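Local coordinates for protein transcriptional regulator (Actinomyces oris, PDB 5V8C) that probably acts as a phosphotransferase of the LytR-Cps2A-Psr family that mediates glycosylation of a cell wall-anchored surface protein, at residues P4-I9 / I225-T231; P12-S16 / T287-A291; S16-T22 / R280-S284; R51-L57 / I68-R72. All blocks are in the same frame, centred on the assembly; numbering follows the deposited sequence.

Interaction 1 (P4-I9 / I225-T231); sequences PARVDI and ITLDSGT
Arg-6 swings its side chain across the neighbouring strand and over the turn that ends it. CG sits anti to the carbonyl carbon (chi1 -46°), and further bends at chi2 and chi3 fold the chain back until Leu-227 CB lies over one guanidinium face. NH2 then reaches the carbonyls of the type I turn from Asp-228 to Thr-231, with weak bonds to Asp-228 O (3.4 Å) and Ser-229 O (3.5 Å), and it lies 2.7 Å from Thr-231 O. Beneath it, strands 5-7 and 226-228 run parallel. Leu-227 is the middle grip: its N donates to Ala-5 O at 2.9 Å, and its O accepts from Val-7 N at 3.0 Å. Ser-229 N continues the pattern to Val-7 O, while Ser-229 OG donates to Asp-8 OD1 from above the carboxylate plane. Ala-5 and Val-7 share a face with Thr-226, and the Thr-226 and Val-7 side chains cross at about a right angle, CG2 to CG2 3.9 Å. On the sheet face that carries Leu-227, its CD1 meets the Pro-4 ring at CG, 4.0 Å away. The pair forms one margin of the seven-stranded mixed sheet: strand 5-7 is outermost, strand 111-115 flanks 226-228 and supplies Leu-112 N to Asp-228 OD2, and Leu-233 of helix 233-248 covers Pro-4 and Leu-227.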
loop_
_atom_site.group_PDB
_atom_site.type_symbol
_atom_site.label_atom_id
_atom_site.label_comp_id
_atom_site.label_asym_id
_atom_site.label_seq_id
_atom_site.Cartn_x
_atom_site.Cartn_y
_atom_site.Cartn_z
ATOM N N PRO A 4 2.161 -9.611 17.193
ATOM C CA PRO A 4 2.572 -9.552 15.784
ATOM C C PRO A 4 3.752 -10.458 15.477
ATOM O O PRO A 4 4.575 -10.709 16.359
ATOM C CB PRO A 4 2.946 -8.078 15.592
ATOM C CG PRO A 4 3.411 -7.641 16.936
ATOM C CD PRO A 4 2.537 -8.377 17.918
ATOM N N ALA A 5 3.866 -10.907 14.213
ATOM C CA ALA A 5 5.017 -11.685 13.761
ATOM C C ALA A 5 6.195 -10.719 13.646
ATOM O O ALA A 5 5.997 -9.529 13.368
ATOM C CB ALA A 5 4.730 -12.321 12.412
ATOM N N ARG A 6 7.404 -11.195 13.936
ATOM C CA ARG A 6 8.561 -10.310 13.895
ATOM C C ARG A 6 9.564 -10.680 12.807
ATOM O O ARG A 6 9.742 -11.859 12.483
ATOM C CB ARG A 6 9.242 -10.191 15.270
ATOM C CG ARG A 6 8.289 -9.975 16.453
ATOM C CD ARG A 6 7.387 -8.760 16.311
ATOM N NE ARG A 6 8.120 -7.508 16.473
ATOM C CZ ARG A 6 7.752 -6.536 17.298
ATOM N NH1 ARG A 6 6.654 -6.661 18.036
ATOM N NH2 ARG A 6 8.479 -5.433 17.398
ATOM N N VAL A 7 10.183 -9.657 12.213
ATOM C CA VAL A 7 11.198 -9.837 11.190
ATOM C C VAL A 7 12.377 -8.934 11.477
ATOM O O VAL A 7 12.197 -7.758 11.781
ATOM C CB VAL A 7 10.681 -9.678 9.736
ATOM C CG1 VAL A 7 10.020 -10.958 9.244
ATOM C CG2 VAL A 7 9.737 -8.485 9.596
ATOM N N ASP A 8 13.586 -9.486 11.415
ATOM C CA ASP A 8 14.769 -8.670 11.613
ATOM C C ASP A 8 15.051 -7.950 10.298
ATOM O O ASP A 8 15.184 -8.597 9.257
ATOM C CB ASP A 8 15.973 -9.526 12.059
ATOM C CG ASP A 8 15.774 -10.255 13.378
ATOM O OD1 ASP A 8 15.687 -9.574 14.431
ATOM O OD2 ASP A 8 15.769 -11.508 13.368
ATOM N N ILE A 9 15.015 -6.615 10.326
ATOM C CA ILE A 9 15.323 -5.804 9.159
ATOM C C ILE A 9 16.356 -4.767 9.534
ATOM O O ILE A 9 16.212 -4.092 10.556
ATOM C CB ILE A 9 14.042 -5.190 8.494
ATOM C CG1 ILE A 9 13.468 -6.131 7.427
ATOM C CG2 ILE A 9 14.296 -3.797 7.876
ATOM C CD1 ILE A 9 12.406 -6.928 7.893
ATOM N N ILE A 225 -0.588 -9.023 11.550
ATOM C CA ILE A 225 0.418 -8.089 11.061
ATOM C C ILE A 225 1.807 -8.624 11.357
ATOM O O ILE A 225 2.029 -9.261 12.389
ATOM C CB ILE A 225 0.180 -6.708 11.766
ATOM C CG1 ILE A 225 -0.831 -5.821 10.996
ATOM C CG2 ILE A 225 1.462 -5.916 12.122
ATOM C CD1 ILE A 225 -0.701 -5.795 9.584
ATOM N N THR A 226 2.756 -8.302 10.475
ATOM C CA THR A 226 4.163 -8.593 10.675
ATOM C C THR A 226 4.877 -7.241 10.782
ATOM O O THR A 226 4.609 -6.339 9.990
ATOM C CB THR A 226 4.685 -9.521 9.575
ATOM O OG1 THR A 226 3.865 -10.688 9.529
ATOM C CG2 THR A 226 6.128 -9.929 9.792
ATOM N N LEU A 227 5.706 -7.080 11.823
ATOM C CA LEU A 227 6.466 -5.865 12.116
ATOM C C LEU A 227 7.951 -6.179 12.146
ATOM O O LEU A 227 8.335 -7.268 12.587
ATOM C CB LEU A 227 6.095 -5.320 13.511
ATOM C CG LEU A 227 4.736 -4.668 13.703
ATOM C CD1 LEU A 227 4.558 -4.229 15.147
ATOM C CD2 LEU A 227 4.530 -3.493 12.743
ATOM N N ASP A 228 8.799 -5.189 11.797
ATOM C CA ASP A 228 10.234 -5.370 11.955
ATOM C C ASP A 228 10.534 -5.409 13.456
ATOM O O ASP A 228 9.719 -4.949 14.253
ATOM C CB ASP A 228 11.043 -4.278 11.235
ATOM C CG ASP A 228 10.888 -2.901 11.829
ATOM O OD1 ASP A 228 11.677 -2.551 12.741
ATOM O OD2 ASP A 228 9.996 -2.164 11.375
ATOM N N SER A 229 11.673 -5.983 13.839
ATOM C CA SER A 229 12.058 -6.142 15.239
ATOM C C SER A 229 12.200 -4.825 15.996
ATOM O O SER A 229 11.878 -4.783 17.178
ATOM C CB SER A 229 13.339 -6.960 15.347
ATOM O OG SER A 229 13.182 -8.235 14.748
ATOM N N GLY A 230 12.616 -3.763 15.302
ATOM C CA GLY A 230 12.856 -2.452 15.903
ATOM C C GLY A 230 11.657 -1.541 16.068
ATOM O O GLY A 230 11.763 -0.487 16.699
ATOM N N THR A 231 10.513 -1.913 15.484
ATOM C CA THR A 231 9.310 -1.091 15.572
ATOM C C THR A 231 8.405 -1.607 16.686
ATOM O O THR A 231 8.189 -2.815 16.799
ATOM C CB THR A 231 8.638 -0.945 14.192
ATOM O OG1 THR A 231 7.651 0.083 14.254
ATOM C CG2 THR A 231 8.003 -2.226 13.701
HETATM O O HOH W 1 14.278 -5.149 12.619
#

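Interaction 2 (P12-S16 / T287-A291); sequences PTTSS and TCRPA
Thr-13 and Arg-289 face each other as the hydrogen-bonded pair of a short antiparallel ribbon, Thr-13 N to Arg-289 O at 2.7 Å and Arg-289 N to Thr-13 O at 2.8 Å, with Thr-14 and Cys-288 as the adjoining non-hydrogen-bonded pair. Thr-13 adds its hydroxyl to the same acceptor: with OG1 between the backbone N and the carbonyl carbon (chi1 56°), it donates to Arg-289 O at 3.1 Å, tilted from the carbonyl plane. Its side chain lies beside that of Arg-289, both pointing the same way, and OG1 sits near the plane of the guanidinium at its edge. The ribbon is a two-stranded sheet of its own, tying the N-terminal arm to the last modelled residues, and the Cys-288 to Cys-102 disulfide fastens it to helix 94-105. At the far end Thr-287 O takes two good bonds, Thr-14 OG1 from above the carbonyl plane (2.7 Å) and Ser-15 N in that plane (3.2 Å), with Ser-15 OG a weak third. Thr-14 OG1 also accepts from Ser-16 N at 3.2 Å, which closes an ST turn where the strand ends. A valine in place of Thr-14 would probably leave Ser-16 N without this acceptor and Thr-287 O short of one donor, freeing the turn to shift. Pro-12 closes the other end, its CB 4.1 Å from Pro-290 CA, and both proline rings rest on helix 94-105, Pro-12 on Val-98 and Pro-290 on Asn-99.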
loop_
_atom_site.group_PDB
_atom_site.type_symbol
_atom_site.label_atom_id
_atom_site.label_comp_id
_atom_site.label_asym_id
_atom_site.label_seq_id
_atom_site.Cartn_x
_atom_site.Cartn_y
_atom_site.Cartn_z
ATOM N N PRO A 12 17.564 1.266 6.542
ATOM C CA PRO A 12 18.583 2.059 5.837
ATOM C C PRO A 12 18.949 3.323 6.603
ATOM O O PRO A 12 18.242 3.717 7.526
ATOM C CB PRO A 12 17.903 2.416 4.499
ATOM C CG PRO A 12 16.663 1.613 4.438
ATOM C CD PRO A 12 16.264 1.357 5.846
ATOM N N THR A 13 20.046 3.968 6.201
ATOM C CA THR A 13 20.530 5.231 6.770
ATOM C C THR A 13 20.405 6.344 5.729
ATOM O O THR A 13 20.489 6.077 4.528
ATOM C CB THR A 13 21.977 5.090 7.311
ATOM O OG1 THR A 13 22.848 4.614 6.272
ATOM C CG2 THR A 13 22.064 4.172 8.542
ATOM N N THR A 14 20.170 7.577 6.184
ATOM C CA THR A 14 20.065 8.741 5.305
ATOM C C THR A 14 20.796 9.949 5.876
ATOM O O THR A 14 20.994 10.042 7.091
ATOM C CB THR A 14 18.600 9.081 4.972
ATOM O OG1 THR A 14 18.585 10.001 3.886
ATOM C CG2 THR A 14 17.835 9.692 6.158
ATOM N N SER A 15 21.156 10.889 4.991
ATOM C CA SER A 15 21.771 12.166 5.347
ATOM C C SER A 15 20.724 13.280 5.197
ATOM O O SER A 15 20.980 14.428 5.563
ATOM C CB SER A 15 22.988 12.439 4.466
ATOM O OG SER A 15 22.723 12.168 3.100
ATOM N N SER A 16 19.530 12.919 4.687
ATOM C CA SER A 16 18.396 13.818 4.460
ATOM C C SER A 16 17.795 14.356 5.766
ATOM O O SER A 16 17.581 13.589 6.711
ATOM C CB SER A 16 17.313 13.103 3.654
ATOM O OG SER A 16 16.162 13.910 3.461
ATOM N N THR A 287 21.022 10.577 -1.395
ATOM C CA THR A 287 21.121 10.788 0.049
ATOM C C THR A 287 20.673 9.571 0.899
ATOM O O THR A 287 20.597 9.684 2.124
ATOM C CB THR A 287 20.370 12.077 0.443
ATOM O OG1 THR A 287 18.976 11.924 0.167
ATOM C CG2 THR A 287 20.916 13.319 -0.263
ATOM N N CYS A 288 20.426 8.409 0.274
ATOM C CA CYS A 288 19.987 7.215 1.002
ATOM C C CYS A 288 20.997 6.065 0.879
ATOM O O CYS A 288 21.570 5.874 -0.189
ATOM C CB CYS A 288 18.590 6.795 0.546
ATOM S SG CYS A 288 17.839 5.480 1.545
ATOM N N ARG A 289 21.194 5.283 1.959
ATOM C CA ARG A 289 22.149 4.166 1.967
ATOM C C ARG A 289 21.669 2.951 2.794
ATOM O O ARG A 289 21.415 3.082 3.994
ATOM C CB ARG A 289 23.530 4.646 2.450
ATOM C CG ARG A 289 24.628 3.587 2.450
ATOM C CD ARG A 289 25.726 3.989 3.418
ATOM N NE ARG A 289 26.857 3.059 3.436
ATOM C CZ ARG A 289 26.979 2.043 4.283
ATOM N NH1 ARG A 289 28.054 1.267 4.247
ATOM N NH2 ARG A 289 26.023 1.789 5.168
ATOM N N PRO A 290 21.599 1.746 2.183
ATOM C CA PRO A 290 21.219 0.554 2.962
ATOM C C PRO A 290 22.398 -0.041 3.752
ATOM O O PRO A 290 23.531 0.390 3.554
ATOM C CB PRO A 290 20.700 -0.408 1.888
ATOM C CG PRO A 290 21.417 -0.020 0.638
ATOM C CD PRO A 290 21.866 1.411 0.765
ATOM N N ALA A 291 22.124 -1.019 4.651
ATOM C CA ALA A 291 23.098 -1.754 5.477
ATOM C C ALA A 291 24.096 -0.866 6.242
ATOM O O ALA A 291 24.854 -1.349 7.090
ATOM C CB ALA A 291 23.840 -2.787 4.634
#

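Interaction 3 (S16-T22 / R280-S284); sequences SPTAGET and RYGYS
Ser-16 OG donates to Gly-282 O at 2.8 Å, in the carbonyl plane and on a lone pair, and takes a weak bond from Ala-19 N at 3.4 Å. With OG anti to the backbone N (chi1 177°) the hydroxyl points across to Gly-282, and it ties its own loop only weakly. Gly-282 is the C-prime residue of the Schellman motif that ends helix 272-280. Its positive phi (75°) suits a glycine, and so does its neighbour: Thr-18 CB lies 3.6 Å from Gly-282 CA, where a side chain would collide. Next along, Ala-19 CB meets Tyr-283 CE1 obliquely at 4.2 Å. Tyr-283 starts out away from the loop, but its ring turns back; its side chain and that of Thr-22 approach from opposite directions, with Tyr-283 OH 3.3 Å from Thr-22 CB and Thr-22 CG2 at the ring edge near its plane. One face of this ring carries Tyr-281 O over its centre. The two loops thus join the C-terminal end of helix 272-280 to the entry of strand 23-28. Beyond them, Tyr-283 leans on Arg-59 of strand 52-60 and on Ile-107 and Pro-108, while Tyr-281 lies against Thr-66 of strand 65-70.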
loop_
_atom_site.group_PDB
_atom_site.type_symbol
_atom_site.label_atom_id
_atom_site.label_comp_id
_atom_site.label_asym_id
_atom_site.label_seq_id
_atom_site.Cartn_x
_atom_site.Cartn_y
_atom_site.Cartn_z
ATOM N N SER A 16 19.530 12.919 4.687
ATOM C CA SER A 16 18.396 13.818 4.460
ATOM C C SER A 16 17.795 14.356 5.766
ATOM O O SER A 16 17.581 13.589 6.711
ATOM C CB SER A 16 17.313 13.103 3.654
ATOM O OG SER A 16 16.162 13.910 3.461
ATOM N N PRO A 17 17.432 15.658 5.804
ATOM C CA PRO A 17 16.777 16.198 7.007
ATOM C C PRO A 17 15.249 16.058 6.962
ATOM O O PRO A 17 14.633 15.778 7.993
ATOM C CB PRO A 17 17.213 17.668 7.012
ATOM C CG PRO A 17 17.537 17.994 5.560
ATOM C CD PRO A 17 17.603 16.701 4.770
ATOM N N THR A 18 14.643 16.255 5.767
ATOM C CA THR A 18 13.195 16.207 5.519
ATOM C C THR A 18 12.596 14.805 5.681
ATOM O O THR A 18 11.419 14.683 6.016
ATOM C CB THR A 18 12.863 16.788 4.138
ATOM O OG1 THR A 18 13.959 17.568 3.651
ATOM C CG2 THR A 18 11.575 17.605 4.140
ATOM N N ALA A 19 13.387 13.755 5.411
ATOM C CA ALA A 19 12.915 12.381 5.541
ATOM C C ALA A 19 12.895 11.999 7.017
ATOM O O ALA A 19 13.942 11.704 7.604
ATOM C CB ALA A 19 13.800 11.430 4.745
ATOM N N GLY A 20 11.715 12.105 7.620
ATOM C CA GLY A 20 11.515 11.800 9.029
ATOM C C GLY A 20 11.035 10.381 9.224
ATOM O O GLY A 20 11.724 9.427 8.842
ATOM N N GLU A 21 9.841 10.232 9.810
ATOM C CA GLU A 21 9.256 8.913 10.021
ATOM C C GLU A 21 8.574 8.434 8.733
ATOM O O GLU A 21 7.672 9.105 8.218
ATOM C CB GLU A 21 8.278 8.936 11.202
ATOM C CG GLU A 21 7.823 7.557 11.640
ATOM C CD GLU A 21 7.107 7.529 12.976
ATOM O OE1 GLU A 21 7.796 7.589 14.020
ATOM O OE2 GLU A 21 5.859 7.432 12.979
ATOM N N THR A 22 9.061 7.325 8.171
ATOM C CA THR A 22 8.450 6.776 6.965
ATOM C C THR A 22 8.218 5.258 7.136
ATOM O O THR A 22 9.158 4.470 7.294
ATOM C CB THR A 22 9.166 7.210 5.665
ATOM O OG1 THR A 22 8.969 6.237 4.636
ATOM C CG2 THR A 22 10.636 7.516 5.855
ATOM N N ARG A 280 9.843 16.406 -2.676
ATOM C CA ARG A 280 9.071 17.257 -1.773
ATOM C C ARG A 280 9.154 16.713 -0.336
ATOM O O ARG A 280 9.420 17.474 0.599
ATOM C CB ARG A 280 7.599 17.331 -2.221
ATOM C CG ARG A 280 7.371 18.254 -3.407
ATOM C CD ARG A 280 5.899 18.419 -3.747
ATOM N NE ARG A 280 5.715 19.322 -4.884
ATOM C CZ ARG A 280 5.460 20.622 -4.777
ATOM N NH1 ARG A 280 5.318 21.182 -3.581
ATOM N NH2 ARG A 280 5.330 21.369 -5.865
ATOM N N TYR A 281 9.005 15.378 -0.190
ATOM C CA TYR A 281 9.036 14.664 1.087
ATOM C C TYR A 281 10.456 14.236 1.519
ATOM O O TYR A 281 10.609 13.415 2.418
ATOM C CB TYR A 281 8.055 13.472 1.048
ATOM C CG TYR A 281 6.654 13.875 0.630
ATOM C CD1 TYR A 281 5.802 14.533 1.516
ATOM C CD2 TYR A 281 6.200 13.652 -0.663
ATOM C CE1 TYR A 281 4.536 14.961 1.119
ATOM C CE2 TYR A 281 4.934 14.070 -1.070
ATOM C CZ TYR A 281 4.106 14.727 -0.176
ATOM O OH TYR A 281 2.857 15.135 -0.576
ATOM N N GLY A 282 11.472 14.826 0.894
ATOM C CA GLY A 282 12.879 14.605 1.229
ATOM C C GLY A 282 13.512 13.295 0.802
ATOM O O GLY A 282 14.533 12.895 1.369
ATOM N N TYR A 283 12.937 12.628 -0.214
ATOM C CA TYR A 283 13.475 11.366 -0.716
ATOM C C TYR A 283 14.304 11.592 -1.969
ATOM O O TYR A 283 13.815 12.193 -2.929
ATOM C CB TYR A 283 12.353 10.361 -1.031
ATOM C CG TYR A 283 11.371 10.107 0.093
ATOM C CD1 TYR A 283 11.813 9.802 1.377
ATOM C CD2 TYR A 283 10.004 10.071 -0.149
ATOM C CE1 TYR A 283 10.916 9.516 2.403
ATOM C CE2 TYR A 283 9.097 9.782 0.867
ATOM C CZ TYR A 283 9.557 9.503 2.142
ATOM O OH TYR A 283 8.658 9.230 3.146
ATOM N N SER A 284 15.552 11.097 -1.970
ATOM C CA SER A 284 16.459 11.188 -3.111
ATOM C C SER A 284 17.461 10.031 -3.044
ATOM O O SER A 284 18.021 9.793 -1.968
ATOM C CB SER A 284 17.184 12.531 -3.119
ATOM O OG SER A 284 17.972 12.684 -4.288
#

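Interaction 4 (R51-L57 / I68-R72); sequences RADVIAL and INLPR. With PO4 (phosphate ion), chain C.
Leu-57 and Ile-68 form a two-bond antiparallel pair, Leu-57 N to Ile-68 O and Ile-68 N to Leu-57 O, each 3.0 Å and nearly straight. Farther along, Leu-70 N donates to Ile-55 O at 2.8 Å, but Ile-55 N turns to a water instead, 3.0 Å away. That water also lies 2.7 Å from both Asn-69 OD1 and Leu-70 O, filling in where the strands part. Asn-69 ND2, in turn, is held by Asp-256 and Thr-193. On the face shared by Ile-55, Leu-57, Ile-68 and Leu-70 the contact is oily: Leu-57 CD1 touches Ile-68 CD1, and Leu-70 CD1 reaches Ile-55 CG2. Past the hairpin, Arg-72 sends CG between its backbone N and carbonyl carbon (chi1 65°) and runs beside Asp-53, too far for a salt bridge. Its guanidinium lies nearly coplanar with that of Arg-51, 11° between planes. A phosphate lies beside both and probably offsets their like charges: Arg-51 NH1 is 2.8 Å from phosphate O3, and Arg-72 NH2 gives O3 a weak bond at 3.5 Å. The ion probably comes from the crystallisation liquor, yet the site is consistent with the pyrophosphate-binding arginines of this family. Cutting Arg-72 back to an alanine would probably leave the anion without this guanidinium and open a gap beside Asp-53 O, where CD now lies. Strand 23-28 flanks the hairpin beyond strand 52-60, with Asp-53 and Val-54 making a classic bulge against Gly-27, and helix 182-208 lays Met-197 over Ala-56 and Asn-69.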
loop_
_atom_site.group_PDB
_atom_site.type_symbol
_atom_site.label_atom_id
_atom_site.label_comp_id
_atom_site.label_asym_id
_atom_site.label_seq_id
_atom_site.Cartn_x
_atom_site.Cartn_y
_atom_site.Cartn_z
ATOM N N ARG A 51 5.455 -12.151 -3.592
ATOM C CA ARG A 51 5.420 -10.887 -4.328
ATOM C C ARG A 51 4.671 -9.808 -3.556
ATOM O O ARG A 51 3.729 -10.114 -2.826
ATOM C CB ARG A 51 4.785 -11.078 -5.713
ATOM C CG ARG A 51 5.708 -11.708 -6.743
ATOM C CD ARG A 51 5.247 -11.378 -8.147
ATOM N NE ARG A 51 5.957 -12.167 -9.151
ATOM C CZ ARG A 51 5.853 -11.972 -10.461
ATOM N NH1 ARG A 51 5.078 -11.005 -10.936
ATOM N NH2 ARG A 51 6.532 -12.735 -11.307
ATOM N N ALA A 52 5.081 -8.543 -3.728
ATOM C CA ALA A 52 4.431 -7.411 -3.067
ATOM C C ALA A 52 3.349 -6.838 -3.983
ATOM O O ALA A 52 3.662 -6.261 -5.025
ATOM C CB ALA A 52 5.460 -6.344 -2.726
ATOM N N ASP A 53 2.077 -7.062 -3.637
ATOM C CA ASP A 53 0.945 -6.571 -4.415
ATOM C C ASP A 53 0.688 -5.101 -4.114
ATOM O O ASP A 53 0.338 -4.342 -5.017
ATOM C CB ASP A 53 -0.316 -7.406 -4.126
ATOM C CG ASP A 53 -0.284 -8.813 -4.696
ATOM O OD1 ASP A 53 0.667 -9.132 -5.450
ATOM O OD2 ASP A 53 -1.220 -9.594 -4.405
ATOM N N VAL A 54 0.888 -4.699 -2.849
ATOM C CA VAL A 54 0.667 -3.330 -2.380
ATOM C C VAL A 54 1.934 -2.795 -1.713
ATOM O O VAL A 54 2.520 -3.472 -0.867
ATOM C CB VAL A 54 -0.548 -3.274 -1.421
ATOM C CG1 VAL A 54 -0.727 -1.879 -0.830
ATOM C CG2 VAL A 54 -1.825 -3.728 -2.126
ATOM N N ILE A 55 2.367 -1.593 -2.113
ATOM C CA ILE A 55 3.549 -0.916 -1.572
ATOM C C ILE A 55 3.155 0.524 -1.351
ATOM O O ILE A 55 2.985 1.261 -2.320
ATOM C CB ILE A 55 4.776 -0.992 -2.519
ATOM C CG1 ILE A 55 5.077 -2.424 -3.008
ATOM C CG2 ILE A 55 5.996 -0.352 -1.889
ATOM C CD1 ILE A 55 4.634 -2.661 -4.398
ATOM N N ALA A 56 3.000 0.921 -0.090
ATOM C CA ALA A 56 2.636 2.287 0.268
ATOM C C ALA A 56 3.550 2.833 1.361
ATOM O O ALA A 56 3.926 2.113 2.293
ATOM C CB ALA A 56 1.185 2.340 0.736
ATOM N N LEU A 57 3.885 4.115 1.258
ATOM C CA LEU A 57 4.668 4.749 2.292
ATOM C C LEU A 57 3.795 5.742 3.059
ATOM O O LEU A 57 3.139 6.592 2.451
ATOM C CB LEU A 57 5.998 5.331 1.775
ATOM C CG LEU A 57 5.972 6.450 0.749
ATOM C CD1 LEU A 57 6.059 7.815 1.430
ATOM C CD2 LEU A 57 7.114 6.299 -0.240
ATOM N N ILE A 68 1.628 7.674 0.047
ATOM C CA ILE A 68 2.084 7.599 -1.339
ATOM C C ILE A 68 2.026 6.154 -1.781
ATOM O O ILE A 68 2.718 5.301 -1.220
ATOM C CB ILE A 68 3.465 8.278 -1.582
ATOM C CG1 ILE A 68 3.362 9.796 -1.312
ATOM C CG2 ILE A 68 3.955 8.027 -3.016
ATOM C CD1 ILE A 68 4.571 10.436 -0.803
ATOM N N ASN A 69 1.107 5.866 -2.709
ATOM C CA ASN A 69 0.898 4.517 -3.213
ATOM C C ASN A 69 1.878 4.291 -4.359
ATOM O O ASN A 69 1.870 5.040 -5.337
ATOM C CB ASN A 69 -0.575 4.331 -3.629
ATOM C CG ASN A 69 -0.950 2.962 -4.158
ATOM O OD1 ASN A 69 -0.432 1.923 -3.730
ATOM N ND2 ASN A 69 -1.915 2.929 -5.068
ATOM N N LEU A 70 2.818 3.360 -4.166
ATOM C CA LEU A 70 3.847 3.064 -5.161
ATOM C C LEU A 70 3.393 1.922 -6.064
ATOM O O LEU A 70 3.152 0.820 -5.564
ATOM C CB LEU A 70 5.179 2.719 -4.483
ATOM C CG LEU A 70 5.819 3.808 -3.618
ATOM C CD1 LEU A 70 6.993 3.252 -2.827
ATOM C CD2 LEU A 70 6.262 5.002 -4.448
ATOM N N PRO A 71 3.231 2.169 -7.388
ATOM C CA PRO A 71 2.770 1.095 -8.289
ATOM C C PRO A 71 3.721 -0.107 -8.329
ATOM O O PRO A 71 4.929 0.074 -8.449
ATOM C CB PRO A 71 2.650 1.798 -9.644
ATOM C CG PRO A 71 3.540 2.971 -9.553
ATOM C CD PRO A 71 3.472 3.422 -8.129
ATOM N N ARG A 72 3.172 -1.326 -8.165
ATOM C CA ARG A 72 3.922 -2.589 -8.095
ATOM C C ARG A 72 4.755 -2.904 -9.353
ATOM O O ARG A 72 5.813 -3.528 -9.253
ATOM C CB ARG A 72 2.976 -3.761 -7.754
ATOM C CG ARG A 72 1.920 -4.059 -8.835
ATOM C CD ARG A 72 1.012 -5.246 -8.526
ATOM N NE ARG A 72 1.744 -6.506 -8.359
ATOM C CZ ARG A 72 2.180 -7.265 -9.361
ATOM N NH1 ARG A 72 1.997 -6.885 -10.620
ATOM N NH2 ARG A 72 2.812 -8.405 -9.112
HETATM P P PO4 C . 2.348 -10.703 -12.839
HETATM O O1 PO4 C . 3.015 -11.934 -13.612
HETATM O O2 PO4 C . 3.266 -9.407 -13.039
HETATM O O3 PO4 C . 2.252 -11.044 -11.278
HETATM O O4 PO4 C . 0.926 -10.436 -13.402
HETATM O O HOH W 2 0.980 -0.216 -4.425
#

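Overall arrangement
Interaction 4 is the buried one, about 4 Å from the chain's centre to its own, whereas interaction 2 lies on the surface and interactions 1 and 3 are partly buried. Interactions 1 and 4 belong to the same seven-stranded sheet, one at its parallel margin and the other in an antiparallel hairpin. The small ribbon of interaction 2 passes through Ser-16 directly into interaction 3, whose loops reach the hairpin: Tyr-281 CD2 packs 3.6 Å from Ile-68 CD1. Chemistry follows place. Hydroxyls doubling up on carbonyls dominate interaction 2, weak arginine-to-turn bonds supplement the strand pairing in interaction 1, a single serine-to-carbonyl bond and close glycine and tyrosine packing join the loops of interaction 3, and aliphatic packing, an inner water and an anion site mark interaction 4.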